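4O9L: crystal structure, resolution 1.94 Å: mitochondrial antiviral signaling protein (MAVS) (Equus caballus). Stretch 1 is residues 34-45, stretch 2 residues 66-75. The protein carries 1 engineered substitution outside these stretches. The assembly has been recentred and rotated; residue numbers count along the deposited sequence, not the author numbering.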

# COMPACT_ATOMS: atom_id res chain seq x y z
N LEU A 34 5.24 5.13 -4.48
CA LEU A 34 5.20 5.05 -3.03
C LEU A 34 6.48 5.63 -2.44
O LEU A 34 7.41 4.89 -2.13
CB LEU A 34 5.00 3.60 -2.58
CG LEU A 34 3.66 2.99 -3.03
CD1 LEU A 34 3.68 1.46 -2.97
CD2 LEU A 34 2.50 3.52 -2.18
N SER A 35 6.51 6.95 -2.29
CA SER A 35 7.73 7.66 -1.88
C SER A 35 8.18 7.32 -0.46
O SER A 35 9.28 7.70 -0.05
CB SER A 35 7.54 9.18 -2.04
OG SER A 35 6.47 9.67 -1.23
N CYS A 36 7.34 6.61 0.30
CA CYS A 36 7.69 6.25 1.67
C CYS A 36 8.58 5.03 1.71
O CYS A 36 9.23 4.78 2.71
CB CYS A 36 6.46 6.02 2.53
SG CYS A 36 5.46 4.59 2.03
N LEU A 37 8.62 4.27 0.61
CA LEU A 37 9.50 3.11 0.52
C LEU A 37 10.96 3.55 0.30
O LEU A 37 11.22 4.55 -0.38
CB LEU A 37 9.05 2.18 -0.62
CG LEU A 37 7.64 1.61 -0.46
CD1 LEU A 37 7.26 0.70 -1.62
CD2 LEU A 37 7.57 0.83 0.86
N THR A 38 11.90 2.80 0.87
CA THR A 38 13.32 3.06 0.62
C THR A 38 13.73 2.40 -0.69
O THR A 38 13.00 1.55 -1.22
CB THR A 38 14.20 2.55 1.76
OG1 THR A 38 13.99 1.14 1.91
CG2 THR A 38 13.83 3.25 3.07
N THR A 39 14.87 2.80 -1.24
CA THR A 39 15.37 2.19 -2.47
C THR A 39 15.57 0.69 -2.25
O THR A 39 15.30 -0.11 -3.14
CB THR A 39 16.70 2.81 -2.93
OG1 THR A 39 17.55 3.01 -1.80
CG2 THR A 39 16.44 4.15 -3.61
N SER A 40 16.03 0.34 -1.05
CA SER A 40 16.16 -1.06 -0.65
C SER A 40 14.82 -1.79 -0.63
O SER A 40 14.72 -2.94 -1.09
CB SER A 40 16.83 -1.16 0.72
OG SER A 40 16.75 -2.48 1.22
N ASP A 41 13.78 -1.13 -0.09
CA ASP A 41 12.42 -1.67 -0.13
C ASP A 41 12.00 -1.93 -1.58
O ASP A 41 11.48 -3.01 -1.90
CB ASP A 41 11.43 -0.66 0.47
CG ASP A 41 11.55 -0.50 1.97
OD1 ASP A 41 12.18 -1.36 2.64
OD2 ASP A 41 10.99 0.49 2.48
N GLN A 42 12.19 -0.93 -2.44
CA GLN A 42 11.81 -1.02 -3.84
C GLN A 42 12.49 -2.23 -4.47
O GLN A 42 11.84 -3.04 -5.12
CB GLN A 42 12.23 0.24 -4.59
CG GLN A 42 11.57 1.52 -4.10
CD GLN A 42 10.20 1.72 -4.70
OE1 GLN A 42 9.70 0.87 -5.44
NE2 GLN A 42 9.58 2.87 -4.40
N ASP A 43 13.80 -2.33 -4.26
CA ASP A 43 14.60 -3.41 -4.84
C ASP A 43 14.05 -4.77 -4.43
O ASP A 43 13.84 -5.64 -5.27
CB ASP A 43 16.06 -3.30 -4.41
CG ASP A 43 16.79 -2.15 -5.09
OD1 ASP A 43 16.27 -1.64 -6.11
OD2 ASP A 43 17.88 -1.77 -4.62
N ARG A 44 13.82 -4.93 -3.13
CA ARG A 44 13.31 -6.18 -2.58
C ARG A 44 11.91 -6.53 -3.09
O ARG A 44 11.62 -7.69 -3.41
CB ARG A 44 13.32 -6.12 -1.05
CG ARG A 44 12.71 -7.34 -0.41
CD ARG A 44 12.82 -7.29 1.11
NE ARG A 44 12.10 -6.15 1.69
CZ ARG A 44 10.79 -6.13 1.94
NH1 ARG A 44 10.02 -7.17 1.64
NH2 ARG A 44 10.23 -5.04 2.47
N LEU A 45 11.04 -5.53 -3.16
CA LEU A 45 9.67 -5.77 -3.61
C LEU A 45 9.58 -6.10 -5.12
O LEU A 45 8.77 -6.93 -5.52
CB LEU A 45 8.74 -4.62 -3.22
CG LEU A 45 8.45 -4.53 -1.71
CD1 LEU A 45 7.84 -3.18 -1.35
CD2 LEU A 45 7.52 -5.67 -1.26
N ARG A 66 3.46 -0.53 6.03
CA ARG A 66 3.11 -0.29 7.42
C ARG A 66 4.31 0.04 8.32
O ARG A 66 4.17 0.72 9.35
CB ARG A 66 2.33 -1.50 7.95
CG ARG A 66 1.83 -1.38 9.37
CD ARG A 66 1.39 -2.73 9.90
NE ARG A 66 0.44 -2.57 10.99
CZ ARG A 66 -0.13 -3.58 11.64
NH1 ARG A 66 -0.99 -3.34 12.63
NH2 ARG A 66 0.17 -4.83 11.31
N ARG A 67 5.50 -0.43 7.93
CA ARG A 67 6.74 -0.13 8.66
C ARG A 67 7.30 1.27 8.36
O ARG A 67 8.25 1.72 9.01
CB ARG A 67 7.82 -1.16 8.30
CG ARG A 67 7.55 -2.58 8.78
CD ARG A 67 8.77 -3.52 8.53
NE ARG A 67 8.64 -4.26 7.28
CZ ARG A 67 7.98 -5.41 7.16
NH1 ARG A 67 7.91 -6.02 5.98
NH2 ARG A 67 7.38 -5.93 8.22
N ARG A 68 6.73 1.97 7.39
CA ARG A 68 7.31 3.25 6.95
C ARG A 68 6.47 4.47 7.32
O ARG A 68 5.24 4.42 7.34
CB ARG A 68 7.57 3.23 5.43
CG ARG A 68 8.52 2.12 4.96
CD ARG A 68 9.94 2.31 5.47
NE ARG A 68 10.83 1.25 5.01
CZ ARG A 68 11.46 0.38 5.80
NH1 ARG A 68 12.25 -0.55 5.28
NH2 ARG A 68 11.30 0.46 7.12
N ASN A 69 7.17 5.58 7.57
CA ASN A 69 6.53 6.87 7.82
C ASN A 69 5.49 7.26 6.76
O ASN A 69 5.77 7.20 5.55
CB ASN A 69 7.61 7.97 7.87
CG ASN A 69 7.03 9.38 7.78
OD1 ASN A 69 6.77 9.92 6.69
ND2 ASN A 69 6.83 10.00 8.94
N GLY A 70 4.30 7.64 7.21
CA GLY A 70 3.30 8.25 6.36
C GLY A 70 2.80 7.42 5.19
O GLY A 70 2.37 7.96 4.17
N TRP A 71 2.85 6.10 5.35
CA TRP A 71 2.48 5.18 4.28
C TRP A 71 1.04 5.35 3.80
O TRP A 71 0.75 5.11 2.63
CB TRP A 71 2.69 3.72 4.71
CG TRP A 71 1.76 3.25 5.80
CD1 TRP A 71 1.97 3.33 7.15
CD2 TRP A 71 0.50 2.59 5.62
NE1 TRP A 71 0.91 2.77 7.83
CE2 TRP A 71 -0.01 2.31 6.92
CE3 TRP A 71 -0.27 2.23 4.51
CZ2 TRP A 71 -1.24 1.68 7.12
CZ3 TRP A 71 -1.49 1.60 4.70
CH2 TRP A 71 -1.96 1.33 6.00
N VAL A 72 0.14 5.75 4.70
CA VAL A 72 -1.26 5.90 4.29
C VAL A 72 -1.40 6.95 3.18
O VAL A 72 -2.03 6.72 2.16
CB VAL A 72 -2.19 6.21 5.48
CG1 VAL A 72 -3.59 6.54 4.98
CG2 VAL A 72 -2.23 5.03 6.45
N HIS A 73 -0.77 8.10 3.38
CA HIS A 73 -0.87 9.19 2.41
C HIS A 73 -0.04 8.92 1.17
O HIS A 73 -0.41 9.32 0.05
CB HIS A 73 -0.52 10.51 3.12
CG HIS A 73 -1.28 10.68 4.38
ND1 HIS A 73 -2.63 10.98 4.41
CD2 HIS A 73 -0.93 10.50 5.69
CE1 HIS A 73 -3.06 11.01 5.65
NE2 HIS A 73 -2.03 10.72 6.45
N SER A 74 1.08 8.23 1.35
CA SER A 74 1.84 7.74 0.21
C SER A 74 0.95 6.83 -0.66
O SER A 74 0.86 7.02 -1.87
CB SER A 74 3.08 6.97 0.69
OG SER A 74 3.94 6.66 -0.40
N LEU A 75 0.29 5.86 -0.02
CA LEU A 75 -0.59 4.94 -0.75
C LEU A 75 -1.75 5.64 -1.45
O LEU A 75 -2.06 5.34 -2.60
CB LEU A 75 -1.15 3.89 0.20
CG LEU A 75 -2.17 2.88 -0.35
CD1 LEU A 75 -1.55 2.05 -1.48
CD2 LEU A 75 -2.63 1.98 0.81
O HOH W 1 3.91 9.67 -1.80

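Each stretch is a turn leading into a helix, and much of the contact sets the turn of one stretch against the helix of the other. A type I turn from Leu34 to Leu37 precedes the helix that Thr38 caps; a type II turn from Arg68 to Trp71 precedes the helix that begins after Gly70, whose positive phi of 61° suits glycine. The backbones come close at Leu34 and Ser74, with 5.4 Å between their CA atoms.

The strongest pairing is Asp41 with Arg68. At chi1 -71° (m), the carboxylate of Asp41 reaches back to the start of its own helix, where OD2 accepts from Thr38 N at 3.0 Å. Thr38, in the p rotamer, returns the favour: its OG1 accepts from Asp41 N at 3.0 Å. This reciprocal capping box helps hold the carboxylate where Arg68 meets it. Arg68 runs through two m rotamers and a t, bringing its guanidinium edge to the carboxylate. Arg68 NE gives to Asp41 OD2 at 2.6 Å and Arg68 NH1 to Asp41 OD1 at 2.8 Å, a two-pronged salt bridge in which OD2 serves both the cap and the arginine.

Cys36 points toward the second turn. Its CB lies 3.3 Å from Asn69 O, and its p rotamer carries SG to 4.0 Å from Trp71 CB, an apolar contact at the base of a tryptophan whose ring leads away. Ser74, in t, directs OG at the first turn, where it accepts a weak hydrogen bond from Cys36 N at 3.5 Å. A water adds a looser link, its O 2.6 Å from Ser35 OG and weakly bonded to Ser74 OG at 3.3 Å. Nearby, Leu34 sets off sideways, but its end closes in, placing CD2 4.4 Å from Leu75 CD1.

The rule here is that one acid serves both its own helix cap and an arginine from the other stretch.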